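Local coordinates for acyl-CoA thioesterase II TesB2 (Mycobacterium marinum, PDB 3U0A), which hydrolyses acyl-CoA thioesters, probably those of fatty acids, to the free acid and coenzyme A, as a type II thioesterase of the C/M/P thioester hydrolase family, at the interface of chains A and B. Sequence-based numbering; all coordinates share one arbitrary frame. Chains: chain A/B, Acyl-CoA thioesterase II TesB2.

Contact 1: the interface of chains A and B. Residues chain A 169-170, 205, 208-209, 243, 246, 251; chain B 117-119.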
loop_
_atom_site.group_PDB
_atom_site.type_symbol
_atom_site.label_atom_id
_atom_site.label_comp_id
_atom_site.label_asym_id
_atom_site.label_seq_id
_atom_site.Cartn_x
_atom_site.Cartn_y
_atom_site.Cartn_z
ATOM N N ALA A 169 -18.559 0.783 -6.592
ATOM C CA ALA A 169 -18.880 -0.305 -7.520
ATOM C C ALA A 169 -19.011 -1.699 -6.840
ATOM O O ALA A 169 -19.827 -2.526 -7.253
ATOM C CB ALA A 169 -17.831 -0.362 -8.628
ATOM N N SER A 170 -18.235 -1.950 -5.797
ATOM C CA SER A 170 -17.962 -3.301 -5.413
ATOM C C SER A 170 -17.478 -3.362 -3.982
ATOM O O SER A 170 -16.306 -3.119 -3.701
ATOM C CB SER A 170 -16.903 -3.851 -6.365
ATOM O OG SER A 170 -16.879 -5.255 -6.376
ATOM N N ALA A 205 -13.050 -7.954 -5.637
ATOM C CA ALA A 205 -12.998 -7.532 -7.022
ATOM C C ALA A 205 -14.058 -8.256 -7.877
ATOM O O ALA A 205 -14.500 -7.680 -8.872
ATOM C CB ALA A 205 -11.603 -7.735 -7.610
ATOM N N THR A 208 -19.257 -8.036 -8.615
ATOM C CA THR A 208 -20.114 -7.667 -9.746
ATOM C C THR A 208 -19.741 -8.359 -11.082
ATOM O O THR A 208 -20.142 -7.901 -12.141
ATOM C CB THR A 208 -20.064 -6.132 -10.001
ATOM O OG1 THR A 208 -18.767 -5.759 -10.520
ATOM C CG2 THR A 208 -20.397 -5.342 -8.724
ATOM N N HIS A 209 -18.963 -9.434 -11.043
ATOM C CA HIS A 209 -18.411 -10.034 -12.252
ATOM C C HIS A 209 -18.602 -11.489 -12.247
ATOM O O HIS A 209 -17.825 -12.207 -12.805
ATOM C CB HIS A 209 -16.928 -9.758 -12.314
ATOM C CG HIS A 209 -16.598 -8.317 -12.462
ATOM N ND1 HIS A 209 -17.081 -7.574 -13.465
ATOM C CD2 HIS A 209 -15.795 -7.493 -11.711
ATOM C CE1 HIS A 209 -16.640 -6.329 -13.348
ATOM N NE2 HIS A 209 -15.844 -6.275 -12.270
ATOM N N SER A 243 -13.511 -2.968 -3.865
ATOM C CA SER A 243 -12.686 -2.967 -5.043
ATOM C C SER A 243 -12.986 -1.684 -5.778
ATOM O O SER A 243 -13.935 -1.617 -6.530
ATOM C CB SER A 243 -12.991 -4.169 -5.923
ATOM O OG SER A 243 -12.115 -4.207 -7.038
ATOM N N ALA A 246 -11.179 -1.886 -11.408
ATOM C CA ALA A 246 -10.490 -2.943 -12.123
ATOM C C ALA A 246 -10.403 -2.559 -13.593
ATOM O O ALA A 246 -11.259 -1.851 -14.084
ATOM C CB ALA A 246 -11.213 -4.256 -11.952
ATOM N N ALA A 251 -7.111 -5.723 -10.905
ATOM C CA ALA A 251 -8.153 -5.249 -10.030
ATOM C C ALA A 251 -7.458 -4.782 -8.779
ATOM O O ALA A 251 -6.562 -5.433 -8.297
ATOM C CB ALA A 251 -9.149 -6.353 -9.711
ATOM N N ILE B 117 -11.573 -7.632 -16.359
ATOM C CA ILE B 117 -12.820 -7.062 -15.816
ATOM C C ILE B 117 -12.665 -5.539 -15.635
ATOM O O ILE B 117 -11.522 -5.022 -15.551
ATOM C CB ILE B 117 -13.265 -7.724 -14.485
ATOM C CG1 ILE B 117 -12.119 -7.755 -13.465
ATOM C CG2 ILE B 117 -13.774 -9.126 -14.747
ATOM C CD1 ILE B 117 -12.557 -7.854 -12.030
ATOM N N SER B 118 -13.810 -4.843 -15.635
ATOM C CA SER B 118 -13.840 -3.385 -15.579
ATOM C C SER B 118 -14.799 -2.892 -14.569
ATOM O O SER B 118 -15.937 -3.260 -14.625
ATOM C CB SER B 118 -14.322 -2.800 -16.904
ATOM O OG SER B 118 -13.235 -2.714 -17.745
ATOM N N HIS B 119 -14.359 -2.031 -13.682
ATOM C CA HIS B 119 -15.273 -1.247 -12.899
ATOM C C HIS B 119 -14.570 -0.057 -12.276
ATOM O O HIS B 119 -13.357 0.058 -12.341
ATOM C CB HIS B 119 -15.985 -2.123 -11.855
ATOM C CG HIS B 119 -15.068 -2.802 -10.883
ATOM N ND1 HIS B 119 -14.911 -4.141 -10.853
ATOM C CD2 HIS B 119 -14.269 -2.288 -9.857
ATOM C CE1 HIS B 119 -14.039 -4.471 -9.871
ATOM N NE2 HIS B 119 -13.644 -3.339 -9.264
#
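The imidazole of A:His209 is sandwiched between the two chains of this type II acyl-CoA thioesterase: CB of B:Ile117 lies over the centre of one face, and OG1 of its own neighbour A:Thr208 over the other. At its edge, in plane, stand the carbonyl oxygens of A:Ala205 and B:Ser118, and ND1 of B:His119. This last contact is a hydrogen bond of 2.7 Å between NE2 of A:His209 and ND1 of B:His119, nearly straight at 159°; which ring donates is not seen. B:His119 has CB of A:Ala246 over one face, 3.7 Å from the ring centroid, and at its in-plane edge the hydroxyl OG of A:Ser243, hydrogen bonded to NE2 over 2.8 Å. A segment of chain B thus plugs its histidine between A:His209 and A:Ser243, helping to join two subunits of an oligomeric enzyme, and the grip on both ring nitrogens fixes the ring's rotation. Its CG sits between backbone N and carbonyl carbon (chi1 60°), turning the imidazole back over A:Ala246. Along the backbone, B:His119 and A:Ala246 form an antiparallel bridge through paired N-to-O bonds, each 3.1 Å. CD1 of B:Ile117 reaches CD2 of A:His209 at 3.3 Å.

Contact 2: the interface of chains A and B. Residues chain A 60-61, 63, 226, 228, 267; chain B 222, 252, 269, 271.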
loop_
_atom_site.group_PDB
_atom_site.type_symbol
_atom_site.label_atom_id
_atom_site.label_comp_id
_atom_site.label_asym_id
_atom_site.label_seq_id
_atom_site.Cartn_x
_atom_site.Cartn_y
_atom_site.Cartn_z
ATOM N N HIS A 60 4.557 -2.441 12.067
ATOM C CA HIS A 60 3.441 -1.543 11.784
ATOM C C HIS A 60 3.086 -1.406 10.324
ATOM O O HIS A 60 1.998 -0.882 10.013
ATOM C CB HIS A 60 3.713 -0.140 12.373
ATOM C CG HIS A 60 4.830 0.596 11.703
ATOM N ND1 HIS A 60 4.659 1.288 10.574
ATOM C CD2 HIS A 60 6.163 0.737 12.056
ATOM C CE1 HIS A 60 5.819 1.850 10.218
ATOM N NE2 HIS A 60 6.748 1.501 11.127
ATOM N N SER A 61 3.999 -1.778 9.421
ATOM C CA SER A 61 3.648 -1.811 8.008
ATOM C C SER A 61 4.452 -2.834 7.251
ATOM O O SER A 61 5.435 -3.309 7.750
ATOM C CB SER A 61 3.729 -0.434 7.354
ATOM O OG SER A 61 5.047 0.012 7.225
ATOM N N HIS A 63 4.997 -4.197 2.853
ATOM C CA HIS A 63 4.642 -4.095 1.452
ATOM C C HIS A 63 5.357 -5.255 0.816
ATOM O O HIS A 63 6.481 -5.508 1.137
ATOM C CB HIS A 63 5.134 -2.796 0.812
ATOM C CG HIS A 63 4.752 -1.486 1.543
ATOM N ND1 HIS A 63 5.364 -1.071 2.679
ATOM C CD2 HIS A 63 3.857 -0.442 1.188
ATOM C CE1 HIS A 63 4.844 0.129 3.077
ATOM N NE2 HIS A 63 3.937 0.521 2.156
ATOM N N TRP A 226 -1.019 -2.226 7.091
ATOM C CA TRP A 226 -0.668 -1.319 8.169
ATOM C C TRP A 226 -1.328 -1.792 9.401
ATOM O O TRP A 226 -2.534 -1.919 9.434
ATOM C CB TRP A 226 -1.086 0.111 7.824
ATOM C CG TRP A 226 -0.364 0.683 6.602
ATOM C CD1 TRP A 226 0.798 1.428 6.572
ATOM C CD2 TRP A 226 -0.758 0.577 5.215
ATOM N NE1 TRP A 226 1.141 1.768 5.301
ATOM C CE2 TRP A 226 0.263 1.271 4.439
ATOM C CE3 TRP A 226 -1.815 -0.009 4.550
ATOM C CZ2 TRP A 226 0.196 1.368 3.068
ATOM C CZ3 TRP A 226 -1.864 0.092 3.150
ATOM C CH2 TRP A 226 -0.882 0.775 2.438
ATOM N N MET A 228 -2.281 -1.167 12.986
ATOM C CA MET A 228 -2.437 0.040 13.812
ATOM C C MET A 228 -2.658 -0.207 15.329
ATOM O O MET A 228 -2.092 0.488 16.143
ATOM C CB MET A 228 -3.590 0.895 13.272
ATOM C CG MET A 228 -3.307 1.677 12.002
ATOM S SD MET A 228 -4.221 1.167 10.508
ATOM C CE MET A 228 -5.872 0.849 11.097
ATOM N N ALA A 267 -5.393 -1.868 8.097
ATOM C CA ALA A 267 -5.787 -1.437 6.760
ATOM C C ALA A 267 -4.987 -2.236 5.770
ATOM O O ALA A 267 -3.847 -2.593 6.049
ATOM C CB ALA A 267 -5.532 0.042 6.554
ATOM N N ASP B 222 6.312 6.144 4.373
ATOM C CA ASP B 222 6.178 5.211 3.258
ATOM C C ASP B 222 5.328 5.761 2.137
ATOM O O ASP B 222 4.742 6.824 2.256
ATOM C CB ASP B 222 5.755 3.780 3.742
ATOM C CG ASP B 222 4.296 3.660 4.144
ATOM O OD1 ASP B 222 3.514 4.545 3.796
ATOM O OD2 ASP B 222 3.917 2.638 4.774
ATOM N N LEU B 252 -2.136 7.200 9.126
ATOM C CA LEU B 252 -2.299 6.628 7.822
ATOM C C LEU B 252 -3.164 7.551 6.996
ATOM O O LEU B 252 -4.133 8.081 7.484
ATOM C CB LEU B 252 -2.975 5.267 7.933
ATOM C CG LEU B 252 -2.984 4.435 6.644
ATOM C CD1 LEU B 252 -1.594 4.118 6.089
ATOM C CD2 LEU B 252 -3.745 3.145 6.919
ATOM N N MET B 269 -1.593 5.306 -0.946
ATOM C CA MET B 269 -1.564 5.179 0.518
ATOM C C MET B 269 -0.263 5.687 1.117
ATOM O O MET B 269 0.768 5.426 0.585
ATOM C CB MET B 269 -1.760 3.740 0.917
ATOM C CG MET B 269 -3.190 3.314 0.760
ATOM S SD MET B 269 -4.171 3.923 2.121
ATOM C CE MET B 269 -4.497 2.386 2.998
ATOM N N GLU B 271 1.699 6.319 5.072
ATOM C CA GLU B 271 1.836 6.399 6.500
ATOM C C GLU B 271 2.882 7.488 6.801
ATOM O O GLU B 271 3.792 7.704 6.036
ATOM C CB GLU B 271 2.208 5.034 7.130
ATOM C CG GLU B 271 2.005 5.028 8.651
ATOM C CD GLU B 271 2.185 3.687 9.339
ATOM O OE1 GLU B 271 3.061 2.888 8.967
ATOM O OE2 GLU B 271 1.463 3.459 10.303
HETATM O O HOH W 1 0.396 1.243 11.133
HETATM O O HOH W 2 5.081 2.457 6.987
#
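CD1 of B:Leu252 rests on the indole face of A:Trp226, 3.5 Å from the centroid of the five-membered ring, while its other methyl, CD2, meets CB of A:Ala267 at 3.6 Å and runs on toward SD of A:Met228. With CG anti to the backbone N (chi1 -170°), the leucine crosses the indole at about a right angle and spreads its two branches between these partners. The six-membered end of the indole is taken up by B:Met269, whose CB touches CH2 at 3.4 Å and whose bent chain brings CE to CZ3.

Outward, the pyrrole edge turns polar. NE1 of A:Trp226 gives a hydrogen bond of 3.0 Å to the syn lone pair of OD2 of B:Asp222, the probable active-site aspartate in the family's Asp-His-x-x-Trp-Phe motif. CE1 of A:His63 lies 3.2 Å from the same OD2, ring and carboxylate planes 84° apart. OD1 accepts the backbone N of B:Glu271 from above the carboxylate plane (2.8 Å), a bond within chain B that helps to position the aspartate. B:Glu271 extends past the indole to A:His60, where ND1 donates to OE1 over 2.8 Å, a rather bent bond (131°). One water joins OG of A:Ser61 to OD2 of B:Asp222 and OE1 of B:Glu271; another links O of A:His60 to OE2 of B:Glu271. Strands 58-66, 222-227 and 264-275 of chain A and 222-227, 250-259 and 264-275 of chain B belong to hot-dog sheets that meet here, A:Met228 following strand 222-227.

Contact 3: the interface of chains A and B. Residues chain A 119-121, 228-229, 264; chain B 244-246, 252.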
loop_
_atom_site.group_PDB
_atom_site.type_symbol
_atom_site.label_atom_id
_atom_site.label_comp_id
_atom_site.label_asym_id
_atom_site.label_seq_id
_atom_site.Cartn_x
_atom_site.Cartn_y
_atom_site.Cartn_z
ATOM N N HIS A 119 -7.026 9.366 16.235
ATOM C CA HIS A 119 -8.376 9.319 15.658
ATOM C C HIS A 119 -8.556 8.041 14.890
ATOM O O HIS A 119 -7.561 7.359 14.567
ATOM C CB HIS A 119 -8.659 10.533 14.755
ATOM C CG HIS A 119 -7.727 10.657 13.578
ATOM N ND1 HIS A 119 -6.677 11.471 13.574
ATOM C CD2 HIS A 119 -7.751 10.050 12.350
ATOM C CE1 HIS A 119 -6.055 11.371 12.403
ATOM N NE2 HIS A 119 -6.717 10.507 11.659
ATOM N N GLN A 120 -9.820 7.707 14.591
ATOM C CA GLN A 120 -10.131 6.583 13.684
ATOM C C GLN A 120 -11.516 6.726 13.071
ATOM O O GLN A 120 -12.367 7.399 13.628
ATOM C CB GLN A 120 -10.012 5.233 14.399
ATOM C CG GLN A 120 -11.179 4.881 15.300
ATOM C CD GLN A 120 -10.916 3.649 16.167
ATOM O OE1 GLN A 120 -11.327 2.531 15.808
ATOM N NE2 GLN A 120 -10.250 3.850 17.322
ATOM N N ASP A 121 -11.732 6.104 11.918
ATOM C CA ASP A 121 -13.043 6.112 11.283
ATOM C C ASP A 121 -13.960 5.216 12.112
ATOM O O ASP A 121 -13.513 4.277 12.770
ATOM C CB ASP A 121 -12.978 5.587 9.819
ATOM C CG ASP A 121 -12.317 6.566 8.857
ATOM O OD1 ASP A 121 -12.063 7.720 9.241
ATOM O OD2 ASP A 121 -12.034 6.171 7.706
ATOM N N MET A 228 -2.281 -1.167 12.986
ATOM C CA MET A 228 -2.437 0.040 13.812
ATOM C C MET A 228 -2.658 -0.207 15.329
ATOM O O MET A 228 -2.092 0.488 16.143
ATOM C CB MET A 228 -3.590 0.895 13.272
ATOM C CG MET A 228 -3.307 1.677 12.002
ATOM S SD MET A 228 -4.221 1.167 10.508
ATOM C CE MET A 228 -5.872 0.849 11.097
ATOM N N ARG A 229 -3.506 -1.160 15.709
ATOM C CA ARG A 229 -3.843 -1.370 17.134
ATOM C C ARG A 229 -3.885 -2.846 17.410
ATOM O O ARG A 229 -4.081 -3.651 16.504
ATOM C CB ARG A 229 -5.208 -0.762 17.482
ATOM C CG ARG A 229 -5.228 0.752 17.463
ATOM C CD ARG A 229 -6.653 1.270 17.377
ATOM N NE ARG A 229 -6.697 2.720 17.180
ATOM C CZ ARG A 229 -6.795 3.355 16.004
ATOM N NH1 ARG A 229 -6.893 2.702 14.843
ATOM N NH2 ARG A 229 -6.789 4.681 15.991
ATOM N N LEU A 264 -10.617 0.066 14.954
ATOM C CA LEU A 264 -9.934 -0.123 13.678
ATOM C C LEU A 264 -8.503 -0.562 13.981
ATOM O O LEU A 264 -7.764 0.165 14.629
ATOM C CB LEU A 264 -9.957 1.192 12.862
ATOM C CG LEU A 264 -9.097 1.280 11.615
ATOM C CD1 LEU A 264 -9.477 0.220 10.599
ATOM C CD2 LEU A 264 -9.274 2.653 11.029
ATOM N N PRO B 244 -7.733 7.533 7.766
ATOM C CA PRO B 244 -8.659 6.739 8.586
ATOM C C PRO B 244 -8.182 6.418 9.982
ATOM O O PRO B 244 -8.954 5.931 10.758
ATOM C CB PRO B 244 -8.790 5.445 7.782
ATOM C CG PRO B 244 -7.506 5.334 7.066
ATOM C CD PRO B 244 -7.141 6.736 6.689
ATOM N N SER B 245 -6.916 6.663 10.291
ATOM C CA SER B 245 -6.380 6.335 11.611
ATOM C C SER B 245 -5.100 7.104 11.976
ATOM O O SER B 245 -4.292 7.422 11.117
ATOM C CB SER B 245 -6.110 4.837 11.709
ATOM O OG SER B 245 -5.478 4.524 12.943
ATOM N N ALA B 246 -4.956 7.401 13.263
ATOM C CA ALA B 246 -3.713 7.941 13.849
ATOM C C ALA B 246 -3.558 7.420 15.267
ATOM O O ALA B 246 -4.552 7.295 16.005
ATOM C CB ALA B 246 -3.713 9.448 13.865
ATOM N N LEU B 252 -2.136 7.200 9.126
ATOM C CA LEU B 252 -2.299 6.628 7.822
ATOM C C LEU B 252 -3.164 7.551 6.996
ATOM O O LEU B 252 -4.133 8.081 7.484
ATOM C CB LEU B 252 -2.975 5.267 7.933
ATOM C CG LEU B 252 -2.984 4.435 6.644
ATOM C CD1 LEU B 252 -1.594 4.118 6.089
ATOM C CD2 LEU B 252 -3.745 3.145 6.919
#
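The apolar centre is made by CB of B:Ser245, which packs against CD2 of A:Leu264 at 3.9 Å and CE of A:Met228 at 4.0 Å. The methionine bends at its second and third torsions, which brings its tip round to the serine.

Around this centre runs a short antiparallel pairing. The bridge of A:His119 with B:Ala246, the alanine CB again over the imidazole but nearer the ring's edge than its middle, is the chain-exchanged twin of the B:His119 and A:Ala246 pair. A second bridge, A:Gln120 with B:Ser245, extends the ladder, and N of A:Asp121 reaches O of B:Pro244 at 3.0 Å. At the polar rim the carboxylate of A:Asp121 lies across the proline, with OD2 3.3 Å from CB of B:Pro244. A:Arg229 extends from CG to NE and presents NH1 to the hydroxyl OG of B:Ser245 at 3.0 Å, with the oxygen lying 32° out of the guanidinium plane. B:Ser245 holds OG anti to its backbone N (chi1 175°), pointing the hydroxyl at the arginine. NH1 also donates to the carbonyl O of A:Leu264 at 2.7 Å, and NE2 of A:Gln120 lies over one guanidinium face. OE1 of A:Gln120 takes the N of A:Leu264, linking the glutamine that lies over the guanidinium to the leucine whose carbonyl the arginine bonds. The site joins the short strand 119-120 of chain A to strand 237-247 of chain B, beside the start of strand 264-275 of chain A.

Contacts 2 and 3 are neighbours, the centres of their C-alpha atoms about 10 Å apart, and they share A:Met228 and B:Leu252, so the apolar core of one runs directly into the other. Contact 1 lies about 24 Å from contact 2 and 26 Å from contact 3, measured between the same centres. The two-fold relates contacts 1 and 3 in part: residues 119 and 246 pair in both, with the chains exchanged. Each chain therefore lends its strand 119-120 to strand 237-247 of the other, while contact 2 brings together strands 222-227 and 264-275 of both chains. The enzyme is a homotetramer, so further interfaces must exist beyond this pair of chains.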